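Local coordinates for clostripain-related protein (PDB 6N9J) that is a secreted cysteine protease of the clostripain (C11) family from a gut commensal, and probably cleaves peptide bonds in proteins outside the cytoplasm, at residues M89-T94 against E145-A150; V50-K54 against Y78-S83. All coordinates share one frame; numbering follows the deposited sequence.

Contact 1 (M89-T94 against E145-A150)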
ATOM      1  N   MET A  89      12.153  -4.022  12.245  1.00 18.58           N
ATOM      2  CA  MET A  89      10.702  -3.915  12.108  1.00 17.40           C
ATOM      3  C   MET A  89       9.985  -4.819  13.089  1.00 15.83           C
ATOM      4  O   MET A  89       8.963  -4.445  13.643  1.00 16.45           O
ATOM      5  CB  MET A  89      10.255  -4.266  10.676  1.00 19.52           C
ATOM      6  CG  MET A  89       8.734  -4.286  10.489  1.00 14.44           C
ATOM      7  SD  MET A  89       8.129  -4.599   8.799  1.00 18.69           S
ATOM      8  CE  MET A  89       8.666  -3.104   7.990  1.00 16.29           C
ATOM      9  N   LYS A  90      10.520  -6.019  13.271  1.00 18.92           N
ATOM     10  CA  LYS A  90      10.009  -6.952  14.260  1.00 23.85           C
ATOM     11  C   LYS A  90      10.060  -6.350  15.664  1.00 26.86           C
ATOM     12  O   LYS A  90       9.085  -6.426  16.414  1.00 28.16           O
ATOM     13  CB  LYS A  90      10.798  -8.262  14.217  1.00 26.75           C
ATOM     14  CG  LYS A  90      10.405  -9.196  13.075  1.00 27.00           C
ATOM     15  CD  LYS A  90      11.234 -10.464  13.119  1.00 29.71           C
ATOM     16  CE  LYS A  90      10.609 -11.558  12.286  1.00 32.36           C
ATOM     17  NZ  LYS A  90      11.315 -12.848  12.536  1.00 35.56           N
ATOM     18  N   ASN A  91      11.187  -5.738  16.011  1.00 27.23           N
ATOM     19  CA  ASN A  91      11.327  -5.117  17.329  1.00 28.66           C
ATOM     20  C   ASN A  91      10.319  -3.981  17.518  1.00 27.03           C
ATOM     21  O   ASN A  91       9.688  -3.862  18.580  1.00 27.42           O
ATOM     22  CB  ASN A  91      12.756  -4.605  17.534  1.00 31.51           C
ATOM     23  CG  ASN A  91      12.960  -3.946  18.902  1.00 37.13           C
ATOM     24  OD1 ASN A  91      12.971  -2.718  19.015  1.00 39.92           O
ATOM     25  ND2 ASN A  91      13.130  -4.762  19.941  1.00 36.25           N
ATOM     26  N   VAL A  92      10.156  -3.157  16.484  1.00 20.52           N
ATOM     27  CA  VAL A  92       9.165  -2.089  16.535  1.00 18.96           C
ATOM     28  C   VAL A  92       7.776  -2.664  16.773  1.00 21.21           C
ATOM     29  O   VAL A  92       7.048  -2.182  17.639  1.00 25.33           O
ATOM     30  CB  VAL A  92       9.149  -1.257  15.241  1.00 19.27           C
ATOM     31  CG1 VAL A  92       7.994  -0.258  15.266  1.00 18.12           C
ATOM     32  CG2 VAL A  92      10.478  -0.553  15.049  1.00 21.73           C
ATOM     33  N   PHE A  93       7.415  -3.687  15.995  1.00 20.04           N
ATOM     34  CA  PHE A  93       6.119  -4.359  16.118  1.00 18.33           C
ATOM     35  C   PHE A  93       5.881  -4.915  17.513  1.00 19.49           C
ATOM     36  O   PHE A  93       4.845  -4.683  18.113  1.00 21.72           O
ATOM     37  CB  PHE A  93       6.006  -5.526  15.131  1.00 19.20           C
ATOM     38  CG  PHE A  93       5.774  -5.116  13.698  1.00 20.97           C
ATOM     39  CD1 PHE A  93       5.405  -3.825  13.374  1.00 20.87           C
ATOM     40  CD2 PHE A  93       5.908  -6.047  12.674  1.00 21.69           C
ATOM     41  CE1 PHE A  93       5.189  -3.460  12.056  1.00 21.58           C
ATOM     42  CE2 PHE A  93       5.700  -5.684  11.348  1.00 21.66           C
ATOM     43  CZ  PHE A  93       5.332  -4.386  11.045  1.00 20.85           C
ATOM     44  N   THR A  94       6.841  -5.696  17.992  1.00 21.89           N
ATOM     45  CA  THR A  94       6.733  -6.386  19.262  1.00 25.92           C
ATOM     46  C   THR A  94       6.484  -5.394  20.390  1.00 28.46           C
ATOM     47  O   THR A  94       5.616  -5.604  21.229  1.00 30.23           O
ATOM     48  CB  THR A  94       8.000  -7.205  19.548  1.00 29.96           C
ATOM     49  OG1 THR A  94       8.113  -8.246  18.568  1.00 32.24           O
ATOM     50  CG2 THR A  94       7.940  -7.830  20.928  1.00 30.51           C
ATOM     51  N   GLU A 145       7.623 -12.062   6.801  1.00 26.83           N
ATOM     52  CA  GLU A 145       8.270 -12.640   7.970  1.00 29.59           C
ATOM     53  C   GLU A 145       8.187 -11.690   9.163  1.00 27.03           C
ATOM     54  O   GLU A 145       7.966 -12.123  10.297  1.00 27.33           O
ATOM     55  CB  GLU A 145       9.733 -12.990   7.664  1.00 34.00           C
ATOM     56  CG  GLU A 145      10.567 -13.386   8.889  1.00 38.81           C
ATOM     57  CD  GLU A 145       9.979 -14.564   9.661  1.00 44.76           C
ATOM     58  OE1 GLU A 145       9.301 -15.408   9.033  1.00 47.87           O
ATOM     59  OE2 GLU A 145      10.187 -14.648  10.898  1.00 45.86           O
ATOM     60  N   ALA A 146       8.362 -10.395   8.919  1.00 24.80           N
ATOM     61  CA  ALA A 146       8.274  -9.430  10.016  1.00 23.39           C
ATOM     62  C   ALA A 146       6.848  -9.421  10.544  1.00 21.18           C
ATOM     63  O   ALA A 146       6.623  -9.502  11.744  1.00 24.48           O
ATOM     64  CB  ALA A 146       8.698  -8.044   9.567  1.00 21.93           C
ATOM     65  N   LEU A 147       5.886  -9.379   9.630  1.00 18.49           N
ATOM     66  CA  LEU A 147       4.476  -9.413   9.986  1.00 21.04           C
ATOM     67  C   LEU A 147       4.084 -10.654  10.809  1.00 25.08           C
ATOM     68  O   LEU A 147       3.020 -10.677  11.430  1.00 24.54           O
ATOM     69  CB  LEU A 147       3.623  -9.338   8.720  1.00 14.14           C
ATOM     70  CG  LEU A 147       3.515  -7.965   8.067  1.00 13.31           C
ATOM     71  CD1 LEU A 147       2.824  -8.112   6.718  1.00 15.40           C
ATOM     72  CD2 LEU A 147       2.737  -7.016   8.937  1.00 17.80           C
ATOM     73  N   SER A 148       4.948 -11.669  10.830  1.00 28.13           N
ATOM     74  CA  SER A 148       4.626 -12.929  11.494  1.00 30.94           C
ATOM     75  C   SER A 148       4.633 -12.809  13.020  1.00 33.43           C
ATOM     76  O   SER A 148       4.012 -13.618  13.699  1.00 36.76           O
ATOM     77  CB  SER A 148       5.599 -14.036  11.065  1.00 30.78           C
ATOM     78  OG  SER A 148       6.816 -13.974  11.797  1.00 30.93           O
ATOM     79  N   VAL A 149       5.349 -11.821  13.551  1.00 31.75           N
ATOM     80  CA  VAL A 149       5.406 -11.590  14.993  1.00 29.31           C
ATOM     81  C   VAL A 149       4.355 -10.571  15.410  1.00 29.89           C
ATOM     82  O   VAL A 149       4.191 -10.283  16.589  1.00 30.06           O
ATOM     83  CB  VAL A 149       6.790 -11.074  15.459  1.00 28.34           C
ATOM     84  CG1 VAL A 149       7.911 -11.977  14.954  1.00 29.30           C
ATOM     85  CG2 VAL A 149       7.001  -9.639  15.008  1.00 25.27           C
ATOM     86  N   ALA A 150       3.665 -10.016  14.420  1.00 29.76           N
ATOM     87  CA  ALA A 150       2.638  -9.015  14.652  1.00 27.91           C
ATOM     88  C   ALA A 150       1.283  -9.689  14.847  1.00 27.39           C
ATOM     89  O   ALA A 150       1.104 -10.849  14.476  1.00 27.83           O
ATOM     90  CB  ALA A 150       2.586  -8.032  13.479  1.00 23.42           C
TER
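Lys-90 and Phe-93 reach from helix 86-99 to segment 145-150, on helix 140-146 and the residues that follow, joining two helical elements beside the central sheet of a clan CD protease fold. Lys-90 lies along the more exposed side and ends in a salt bridge; Phe-93 takes the buried side. Lys-90 leaves its helix with CG beside the backbone N (chi1 -79°) and then runs extended, which carries its methylenes over the backbone of Ala-146 and across Val-149 at about a right angle. Lys-90 CG lies 3.7 Å from Ala-146 CA, and Lys-90 CE lies 3.8 Å from Val-149 CG1. At the tip Lys-90 NZ forms a salt bridge with Glu-145 OE2 at 2.7 Å, meeting the lone pair that faces away from the other carboxylate oxygen. Phe-93 turns inward instead. Its edge, not its face, meets the backbone of Ala-146, with Phe-93 CD2 3.6 Å from Ala-146 O, while the methyls of Leu-147 and Ala-150 approach the ring obliquely. Met-89 completes the buried side by setting SD 3.6 Å from Ala-146 CB, and it and Phe-93 also rest on Phe-109 of strand 105-110, so that this apolar layer continues into the sheet. On the outer side, Thr-94 OG1 meets Val-149 CG2 and donates to Lys-90 O at 3.0 Å, approaching from above the carbonyl plane; the same oxygen also accepts a bond from Thr-94 N.

Contact 2 (V50-K54 against Y78-S83); sequences VYMDK and YDAQNS
Tyr-51 on strand 46-53 meets Tyr-78, Gln-81 and Ser-83 of the loop before helix 86-99, an example of a buried tyrosine holding a loop against a sheet through both its ring and its hydroxyl. From CB, the chain sets CG anti to the backbone N (chi1 170°), which sends the ring out toward the loop. Along one side, CD1 and CE1 form the edge that Tyr-51 points toward the face of Tyr-78 in an offset edge-to-face pair, with Tyr-51 CE1 3.9 Å from Tyr-78 CE1 and the planes at 76°. Along the other, Tyr-51 CE2 comes 3.5 Å from Ser-83 OG. At the tip, Tyr-51 OH accepts a fairly straight bond from Gln-81 NE2 (3.0 Å, 161°), with the hydroxyl oxygen close to the amide plane of Gln-81. Tyr-51 OH also donates to Ser-83 OG at 2.8 Å. Ser-83 OG in turn lies very close to Asp-53 OD2, so the bond there is doubtful in detail. A phenylalanine in place of Tyr-51 would probably keep the ring packing but leave Gln-81 NE2 without this acceptor and Ser-83 OG without this donor. Backbone bonds to Val-15 and Ile-17 tie Tyr-51 to strand 9-18, while its side chain also touches Leu-60 of strand 59-65 and Val-92 of helix 86-99.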
ATOM      1  N   VAL A  50       2.926   5.855  16.195  1.00 20.80           N
ATOM      2  CA  VAL A  50       3.692   6.257  15.026  1.00 18.73           C
ATOM      3  C   VAL A  50       5.162   5.938  15.252  1.00 19.22           C
ATOM      4  O   VAL A  50       5.778   6.438  16.215  1.00 16.95           O
ATOM      5  CB  VAL A  50       3.536   7.771  14.706  1.00 18.24           C
ATOM      6  CG1 VAL A  50       4.241   8.122  13.400  1.00 15.85           C
ATOM      7  CG2 VAL A  50       2.077   8.184  14.645  1.00 15.95           C
ATOM      8  N   TYR A  51       5.707   5.086  14.386  1.00 17.27           N
ATOM      9  CA  TYR A  51       7.148   4.876  14.310  1.00 17.76           C
ATOM     10  C   TYR A  51       7.710   5.754  13.201  1.00 16.91           C
ATOM     11  O   TYR A  51       7.356   5.595  12.033  1.00 18.20           O
ATOM     12  CB  TYR A  51       7.506   3.414  14.049  1.00 18.01           C
ATOM     13  CG  TYR A  51       8.978   3.239  13.730  1.00 20.29           C
ATOM     14  CD1 TYR A  51       9.926   3.197  14.744  1.00 22.32           C
ATOM     15  CD2 TYR A  51       9.422   3.141  12.406  1.00 18.48           C
ATOM     16  CE1 TYR A  51      11.272   3.054  14.462  1.00 23.61           C
ATOM     17  CE2 TYR A  51      10.765   2.992  12.115  1.00 20.20           C
ATOM     18  CZ  TYR A  51      11.686   2.946  13.139  1.00 23.55           C
ATOM     19  OH  TYR A  51      13.030   2.803  12.850  1.00 25.24           O
ATOM     20  N   MET A  52       8.585   6.677  13.563  1.00 18.04           N
ATOM     21  CA  MET A  52       9.007   7.722  12.635  1.00 23.26           C
ATOM     22  C   MET A  52      10.515   7.705  12.414  1.00 23.65           C
ATOM     23  O   MET A  52      11.286   7.974  13.342  1.00 24.61           O
ATOM     24  CB  MET A  52       8.561   9.086  13.166  1.00 30.80           C
ATOM     25  CG  MET A  52       9.302  10.274  12.586  1.00 38.29           C
ATOM     26  SD  MET A  52       8.547  10.899  11.091  1.00 27.94           S
ATOM     27  CE  MET A  52       7.323  12.014  11.738  1.00 18.22           C
ATOM     28  N   ASP A  53      10.943   7.364  11.198  1.00 21.05           N
ATOM     29  CA  ASP A  53      12.372   7.401  10.877  1.00 22.78           C
ATOM     30  C   ASP A  53      12.614   8.317   9.683  1.00 25.96           C
ATOM     31  O   ASP A  53      12.294   7.969   8.552  1.00 21.36           O
ATOM     32  CB  ASP A  53      12.919   5.992  10.599  1.00 20.81           C
ATOM     33  CG  ASP A  53      14.415   5.989  10.303  1.00 25.72           C
ATOM     34  OD1 ASP A  53      15.083   7.019  10.548  1.00 29.01           O
ATOM     35  OD2 ASP A  53      14.947   4.949   9.849  1.00 26.72           O
ATOM     36  N   LYS A  54      13.171   9.492   9.961  1.00 32.39           N
ATOM     37  CA  LYS A  54      13.499  10.479   8.937  1.00 36.05           C
ATOM     38  C   LYS A  54      15.004  10.577   8.710  1.00 37.36           C
ATOM     39  O   LYS A  54      15.460  11.400   7.920  1.00 38.71           O
ATOM     40  CB  LYS A  54      12.969  11.861   9.326  1.00 39.17           C
ATOM     41  CG  LYS A  54      11.461  12.015   9.294  1.00 40.71           C
ATOM     42  CD  LYS A  54      11.054  13.379   9.855  1.00 42.45           C
ATOM     43  CE  LYS A  54      11.868  14.503   9.215  1.00 42.12           C
ATOM     44  NZ  LYS A  54      11.471  15.850   9.710  1.00 41.31           N
ATOM     45  N   TYR A  78      15.297   5.228  19.447  1.00 27.53           N
ATOM     46  CA  TYR A  78      16.271   4.337  18.833  1.00 27.78           C
ATOM     47  C   TYR A  78      17.503   5.070  18.322  1.00 30.76           C
ATOM     48  O   TYR A  78      17.443   6.260  18.002  1.00 33.17           O
ATOM     49  CB  TYR A  78      15.632   3.575  17.668  1.00 26.07           C
ATOM     50  CG  TYR A  78      14.362   2.836  18.015  1.00 26.92           C
ATOM     51  CD1 TYR A  78      13.122   3.469  17.948  1.00 24.85           C
ATOM     52  CD2 TYR A  78      14.397   1.498  18.395  1.00 27.33           C
ATOM     53  CE1 TYR A  78      11.953   2.790  18.268  1.00 23.56           C
ATOM     54  CE2 TYR A  78      13.229   0.807  18.708  1.00 23.93           C
ATOM     55  CZ  TYR A  78      12.016   1.459  18.649  1.00 22.86           C
ATOM     56  OH  TYR A  78      10.864   0.769  18.968  1.00 20.46           O
ATOM     57  N   ASP A  79      18.620   4.354  18.236  1.00 31.93           N
ATOM     58  CA  ASP A  79      19.752   4.831  17.448  1.00 35.03           C
ATOM     59  C   ASP A  79      19.343   4.855  15.985  1.00 33.95           C
ATOM     60  O   ASP A  79      18.369   4.207  15.608  1.00 32.20           O
ATOM     61  CB  ASP A  79      20.981   3.941  17.634  1.00 38.86           C
ATOM     62  CG  ASP A  79      21.714   4.222  18.925  1.00 44.41           C
ATOM     63  OD1 ASP A  79      22.454   5.228  18.980  1.00 47.87           O
ATOM     64  OD2 ASP A  79      21.560   3.431  19.878  1.00 45.53           O
ATOM     65  N   ALA A  80      20.074   5.608  15.168  1.00 36.64           N
ATOM     66  CA  ALA A  80      19.898   5.547  13.719  1.00 35.97           C
ATOM     67  C   ALA A  80      19.923   4.091  13.283  1.00 31.20           C
ATOM     68  O   ALA A  80      20.833   3.352  13.656  1.00 31.05           O
ATOM     69  CB  ALA A  80      20.986   6.344  13.003  1.00 38.48           C
ATOM     70  N   GLN A  81      18.914   3.667  12.531  1.00 27.79           N
ATOM     71  CA  GLN A  81      18.828   2.260  12.158  1.00 25.45           C
ATOM     72  C   GLN A  81      18.147   2.037  10.820  1.00 23.67           C
ATOM     73  O   GLN A  81      17.486   2.923  10.292  1.00 25.12           O
ATOM     74  CB  GLN A  81      18.091   1.478  13.243  1.00 22.33           C
ATOM     75  CG  GLN A  81      16.675   1.945  13.486  1.00 22.16           C
ATOM     76  CD  GLN A  81      16.037   1.205  14.651  1.00 24.16           C
ATOM     77  OE1 GLN A  81      16.701   0.428  15.344  1.00 23.47           O
ATOM     78  NE2 GLN A  81      14.752   1.442  14.873  1.00 25.00           N
ATOM     79  N   ASN A  82      18.327   0.839  10.277  1.00 25.00           N
ATOM     80  CA  ASN A  82      17.723   0.450   9.006  1.00 23.44           C
ATOM     81  C   ASN A  82      16.290   0.004   9.229  1.00 24.65           C
ATOM     82  O   ASN A  82      16.038  -1.124   9.664  1.00 24.77           O
ATOM     83  CB  ASN A  82      18.527  -0.668   8.348  1.00 23.62           C
ATOM     84  CG  ASN A  82      17.869  -1.196   7.075  1.00 24.19           C
ATOM     85  OD1 ASN A  82      16.969  -0.566   6.508  1.00 22.10           O
ATOM     86  ND2 ASN A  82      18.322  -2.358   6.622  1.00 22.47           N
ATOM     87  N   SER A  83      15.354   0.889   8.909  1.00 24.03           N
ATOM     88  CA  SER A  83      13.950   0.669   9.229  1.00 25.93           C
ATOM     89  C   SER A  83      13.244  -0.337   8.316  1.00 26.41           C
ATOM     90  O   SER A  83      12.053  -0.594   8.490  1.00 24.25           O
ATOM     91  CB  SER A  83      13.202   2.007   9.210  1.00 26.29           C
ATOM     92  OG  SER A  83      13.739   2.881  10.185  1.00 30.01           O
TER
HETATM   93  O   HOH W   1      17.660   6.544  11.394  1.00 34.20           O

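Contact 2 closes before contact 1 opens along the chain, and their centres lie 14 Å apart on the same side of the chain's centre. Helix 86-99 connects them: the loop of contact 2 leads into it, its residues 89-94 form one half of contact 1, and it also packs against the tyrosines of contact 2, with Val-92 CG2 3.7 Å from Tyr-51 CE1 and Asn-91 OD1 3.5 Å from Tyr-78 CE2. Contact 2 includes strand 46-53 of the large mixed sheet; contact 1 lies against that sheet, Met-89 and Phe-93 touching strand 9-18. One helix, packed against 145-150 and against strand 46-53 and loop 78-83, thus joins the two contacts on the same sheet.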